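Local structure of protein yjcS (Bacillus subtilis, 1Q8B) at residues E45-Y54 with M64-A74. The protein is of unknown function but belongs to the antibiotic biosynthesis monooxygenase family and is probably an enzyme, with a ferredoxin-like fold. Residues are numbered along the deposited sequence; the frame is centred on the assembly and turned at random.
Sequences EEGCITFHAY and MLWEIWENEEA
An antiparallel beta hairpin pairs Tyr54, His52 and Thr50 with Met64, Trp66 and Ile68 through reciprocal backbone hydrogen bonds. A classic beta bulge breaks the ladder: Ile49 N and Thr50 N approach Ile68 O from the same face of its carbonyl plane, at 2.9 and 3.1 Å. Beyond it, Gly47 O takes a straight bond from Glu70 N (2.9 Å). On the face carrying Tyr54, the edge of its ring, led by CE2, points at the six-membered ring of Trp66 (planes 70° apart), while Met64 CB, of a selenomethionine, lies over a Tyr54 face, 3.9 Å from the centroid. His52 lies alongside Trp66, and its ND1 is hydrogen-bonded to Glu39 of helix 28-42. In this four-stranded sheet of the ABM family's ferredoxin-like fold, strand 48-55 is outermost within the chain, and that helix also packs on Phe51 on the other face. There Phe51, its CG anti to the backbone N (chi1 -174°), lies beside the extended Glu67, Phe51 CE1 being 3.3 Å from Glu67 OE2. Glu67 OE1 accepts, through its anti lone pair, a bond from Trp69 NE1 (3.0 Å) that lies in the indole plane and should limit rotation of the indole. Cys48 SG sits over the six-membered ring of Trp69, 4.6 Å from its centroid. Glu45 sends OE2 toward the ring's edge; a water bridges OE2 to Ala74 O, and OE1 is hydrogen-bonded to His78 and His83.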
loop_
_atom_site.group_PDB
_atom_site.type_symbol
_atom_site.label_atom_id
_atom_site.label_comp_id
_atom_site.label_asym_id
_atom_site.label_seq_id
_atom_site.Cartn_x
_atom_site.Cartn_y
_atom_site.Cartn_z
ATOM N N GLU A 45 -1.179 11.991 -3.037
ATOM C CA GLU A 45 -0.820 11.275 -1.817
ATOM C C GLU A 45 0.187 12.142 -1.087
ATOM O O GLU A 45 1.060 12.752 -1.708
ATOM C CB GLU A 45 -0.183 9.922 -2.127
ATOM C CG GLU A 45 -1.061 8.977 -2.924
ATOM C CD GLU A 45 -0.386 7.639 -3.184
ATOM O OE1 GLU A 45 -0.863 6.892 -4.067
ATOM O OE2 GLU A 45 0.619 7.333 -2.504
ATOM N N GLU A 46 0.058 12.196 0.232
ATOM C CA GLU A 46 0.938 13.006 1.053
ATOM C C GLU A 46 2.427 12.724 0.854
ATOM O O GLU A 46 3.224 13.653 0.709
ATOM C CB GLU A 46 0.574 12.820 2.522
ATOM C CG GLU A 46 0.508 14.124 3.278
ATOM C CD GLU A 46 -0.420 15.114 2.601
ATOM O OE1 GLU A 46 -1.604 14.762 2.394
ATOM O OE2 GLU A 46 0.026 16.238 2.272
ATOM N N GLY A 47 2.795 11.445 0.845
ATOM C CA GLY A 47 4.192 11.072 0.693
ATOM C C GLY A 47 4.785 11.100 -0.706
ATOM O O GLY A 47 5.967 10.814 -0.880
ATOM N N CYS A 48 3.987 11.450 -1.708
ATOM C CA CYS A 48 4.477 11.492 -3.084
ATOM C C CYS A 48 5.043 12.848 -3.509
ATOM O O CYS A 48 4.330 13.846 -3.528
ATOM C CB CYS A 48 3.351 11.104 -4.046
ATOM S SG CYS A 48 3.852 11.038 -5.780
ATOM N N ILE A 49 6.332 12.882 -3.839
ATOM C CA ILE A 49 6.958 14.117 -4.298
ATOM C C ILE A 49 6.628 14.224 -5.790
ATOM O O ILE A 49 6.183 15.267 -6.254
ATOM C CB ILE A 49 8.495 14.096 -4.076
ATOM C CG1 ILE A 49 8.801 14.177 -2.581
ATOM C CG2 ILE A 49 9.152 15.266 -4.791
ATOM C CD1 ILE A 49 10.267 13.984 -2.238
ATOM N N THR A 50 6.841 13.146 -6.541
ATOM C CA THR A 50 6.499 13.138 -7.960
ATOM C C THR A 50 6.178 11.721 -8.442
ATOM O O THR A 50 6.696 10.736 -7.920
ATOM C CB THR A 50 7.638 13.718 -8.870
ATOM O OG1 THR A 50 8.762 12.834 -8.869
ATOM C CG2 THR A 50 8.084 15.076 -8.389
ATOM N N PHE A 51 5.298 11.634 -9.428
ATOM C CA PHE A 51 4.914 10.367 -10.026
ATOM C C PHE A 51 4.479 10.702 -11.442
ATOM O O PHE A 51 3.580 11.518 -11.642
ATOM C CB PHE A 51 3.742 9.721 -9.282
ATOM C CG PHE A 51 3.399 8.331 -9.774
ATOM C CD1 PHE A 51 3.918 7.204 -9.144
ATOM C CD2 PHE A 51 2.565 8.153 -10.879
ATOM C CE1 PHE A 51 3.610 5.916 -9.602
ATOM C CE2 PHE A 51 2.252 6.871 -11.347
ATOM C CZ PHE A 51 2.773 5.751 -10.708
ATOM N N HIS A 52 5.123 10.086 -12.423
ATOM C CA HIS A 52 4.783 10.343 -13.814
ATOM C C HIS A 52 4.908 9.059 -14.617
ATOM O O HIS A 52 5.882 8.321 -14.482
ATOM C CB HIS A 52 5.710 11.424 -14.387
ATOM C CG HIS A 52 5.358 11.859 -15.778
ATOM N ND1 HIS A 52 4.114 12.347 -16.114
ATOM C CD2 HIS A 52 6.097 11.894 -16.914
ATOM C CE1 HIS A 52 4.100 12.665 -17.396
ATOM N NE2 HIS A 52 5.290 12.400 -17.905
ATOM N N ALA A 53 3.909 8.794 -15.446
ATOM C CA ALA A 53 3.896 7.596 -16.270
ATOM C C ALA A 53 3.803 7.984 -17.744
ATOM O O ALA A 53 3.102 8.935 -18.092
ATOM C CB ALA A 53 2.707 6.716 -15.887
ATOM N N TYR A 54 4.521 7.260 -18.603
ATOM C CA TYR A 54 4.474 7.538 -20.027
ATOM C C TYR A 54 4.852 6.279 -20.796
ATOM O O TYR A 54 5.625 5.448 -20.316
ATOM C CB TYR A 54 5.395 8.716 -20.378
ATOM C CG TYR A 54 6.857 8.379 -20.474
ATOM C CD1 TYR A 54 7.398 7.858 -21.651
ATOM C CD2 TYR A 54 7.705 8.595 -19.393
ATOM C CE1 TYR A 54 8.761 7.559 -21.752
ATOM C CE2 TYR A 54 9.059 8.304 -19.478
ATOM C CZ TYR A 54 9.585 7.785 -20.659
ATOM O OH TYR A 54 10.928 7.490 -20.732
HETATM N N MSE A 64 6.856 3.502 -18.826
HETATM C CA MSE A 64 7.915 3.926 -17.928
HETATM C C MSE A 64 7.383 4.750 -16.761
HETATM O O MSE A 64 6.470 5.558 -16.936
HETATM C CB MSE A 64 8.944 4.746 -18.695
HETATM C CG MSE A 64 10.208 5.030 -17.907
HETATM SE SE MSE A 64 11.450 3.532 -17.772
HETATM C CE MSE A 64 11.497 3.015 -19.637
ATOM N N LEU A 65 7.959 4.543 -15.574
ATOM C CA LEU A 65 7.545 5.286 -14.383
ATOM C C LEU A 65 8.710 6.032 -13.738
ATOM O O LEU A 65 9.775 5.465 -13.501
ATOM C CB LEU A 65 6.925 4.346 -13.335
ATOM C CG LEU A 65 5.710 3.469 -13.681
ATOM C CD1 LEU A 65 5.349 2.620 -12.459
ATOM C CD2 LEU A 65 4.516 4.334 -14.098
ATOM N N TRP A 66 8.492 7.316 -13.473
ATOM C CA TRP A 66 9.477 8.174 -12.816
ATOM C C TRP A 66 8.830 8.499 -11.482
ATOM O O TRP A 66 7.755 9.099 -11.461
ATOM C CB TRP A 66 9.690 9.482 -13.589
ATOM C CG TRP A 66 10.408 9.339 -14.902
ATOM C CD1 TRP A 66 11.133 8.263 -15.332
ATOM C CD2 TRP A 66 10.528 10.337 -15.928
ATOM N NE1 TRP A 66 11.698 8.531 -16.555
ATOM C CE2 TRP A 66 11.343 9.796 -16.947
ATOM C CE3 TRP A 66 10.026 11.636 -16.084
ATOM C CZ2 TRP A 66 11.669 10.509 -18.113
ATOM C CZ3 TRP A 66 10.353 12.348 -17.245
ATOM C CH2 TRP A 66 11.166 11.779 -18.242
ATOM N N GLU A 67 9.468 8.120 -10.378
ATOM C CA GLU A 67 8.879 8.366 -9.065
ATOM C C GLU A 67 9.853 8.905 -8.027
ATOM O O GLU A 67 11.015 8.505 -7.989
ATOM C CB GLU A 67 8.279 7.068 -8.511
ATOM C CG GLU A 67 7.298 6.350 -9.430
ATOM C CD GLU A 67 6.936 4.955 -8.924
ATOM O OE1 GLU A 67 7.145 4.668 -7.725
ATOM O OE2 GLU A 67 6.431 4.143 -9.724
ATOM N N ILE A 68 9.365 9.819 -7.191
ATOM C CA ILE A 68 10.149 10.371 -6.087
ATOM C C ILE A 68 9.221 10.347 -4.863
ATOM O O ILE A 68 8.102 10.856 -4.914
ATOM C CB ILE A 68 10.605 11.831 -6.330
ATOM C CG1 ILE A 68 11.458 11.930 -7.594
ATOM C CG2 ILE A 68 11.449 12.306 -5.150
ATOM C CD1 ILE A 68 11.972 13.335 -7.852
ATOM N N TRP A 69 9.677 9.740 -3.773
ATOM C CA TRP A 69 8.862 9.654 -2.565
ATOM C C TRP A 69 9.587 10.241 -1.359
ATOM O O TRP A 69 10.815 10.343 -1.356
ATOM C CB TRP A 69 8.510 8.196 -2.254
ATOM C CG TRP A 69 7.907 7.448 -3.395
ATOM C CD1 TRP A 69 8.573 6.752 -4.367
ATOM C CD2 TRP A 69 6.510 7.302 -3.683
ATOM N NE1 TRP A 69 7.677 6.182 -5.237
ATOM C CE2 TRP A 69 6.404 6.502 -4.843
ATOM C CE3 TRP A 69 5.336 7.770 -3.071
ATOM C CZ2 TRP A 69 5.170 6.156 -5.406
ATOM C CZ3 TRP A 69 4.110 7.425 -3.633
ATOM C CH2 TRP A 69 4.039 6.626 -4.790
ATOM N N GLU A 70 8.820 10.616 -0.338
ATOM C CA GLU A 70 9.383 11.169 0.888
ATOM C C GLU A 70 10.259 10.120 1.557
ATOM O O GLU A 70 11.236 10.450 2.223
ATOM C CB GLU A 70 8.268 11.567 1.848
ATOM C CG GLU A 70 7.447 12.750 1.390
ATOM C CD GLU A 70 8.186 14.065 1.545
ATOM O OE1 GLU A 70 9.319 14.063 2.084
ATOM O OE2 GLU A 70 7.627 15.105 1.133
ATOM N N ASN A 71 9.901 8.854 1.366
ATOM C CA ASN A 71 10.641 7.744 1.955
ATOM C C ASN A 71 10.073 6.408 1.485
ATOM O O ASN A 71 9.103 6.365 0.726
ATOM C CB ASN A 71 10.560 7.828 3.473
ATOM C CG ASN A 71 9.151 8.043 3.951
ATOM O OD1 ASN A 71 8.270 7.209 3.734
ATOM N ND2 ASN A 71 8.918 9.173 4.590
ATOM N N GLU A 72 10.682 5.322 1.941
ATOM C CA GLU A 72 10.249 3.990 1.560
ATOM C C GLU A 72 8.844 3.613 2.004
ATOM O O GLU A 72 8.157 2.875 1.294
ATOM C CB GLU A 72 11.235 2.953 2.082
ATOM C CG GLU A 72 12.518 2.919 1.302
ATOM C CD GLU A 72 13.548 2.009 1.926
ATOM O OE1 GLU A 72 13.194 0.854 2.259
ATOM O OE2 GLU A 72 14.711 2.447 2.074
ATOM N N GLU A 73 8.412 4.095 3.168
ATOM C CA GLU A 73 7.071 3.761 3.647
ATOM C C GLU A 73 6.010 4.365 2.739
ATOM O O GLU A 73 4.950 3.772 2.548
ATOM C CB GLU A 73 6.834 4.254 5.082
ATOM C CG GLU A 73 7.893 3.841 6.077
ATOM C CD GLU A 73 9.023 4.848 6.151
ATOM O OE1 GLU A 73 8.761 5.998 6.581
ATOM O OE2 GLU A 73 10.167 4.497 5.777
ATOM N N ALA A 74 6.294 5.542 2.183
ATOM C CA ALA A 74 5.342 6.200 1.294
ATOM C C ALA A 74 5.008 5.289 0.110
ATOM O O ALA A 74 3.873 5.262 -0.363
ATOM C CB ALA A 74 5.911 7.528 0.799
HETATM O O HOH W 1 2.314 7.478 -0.480
#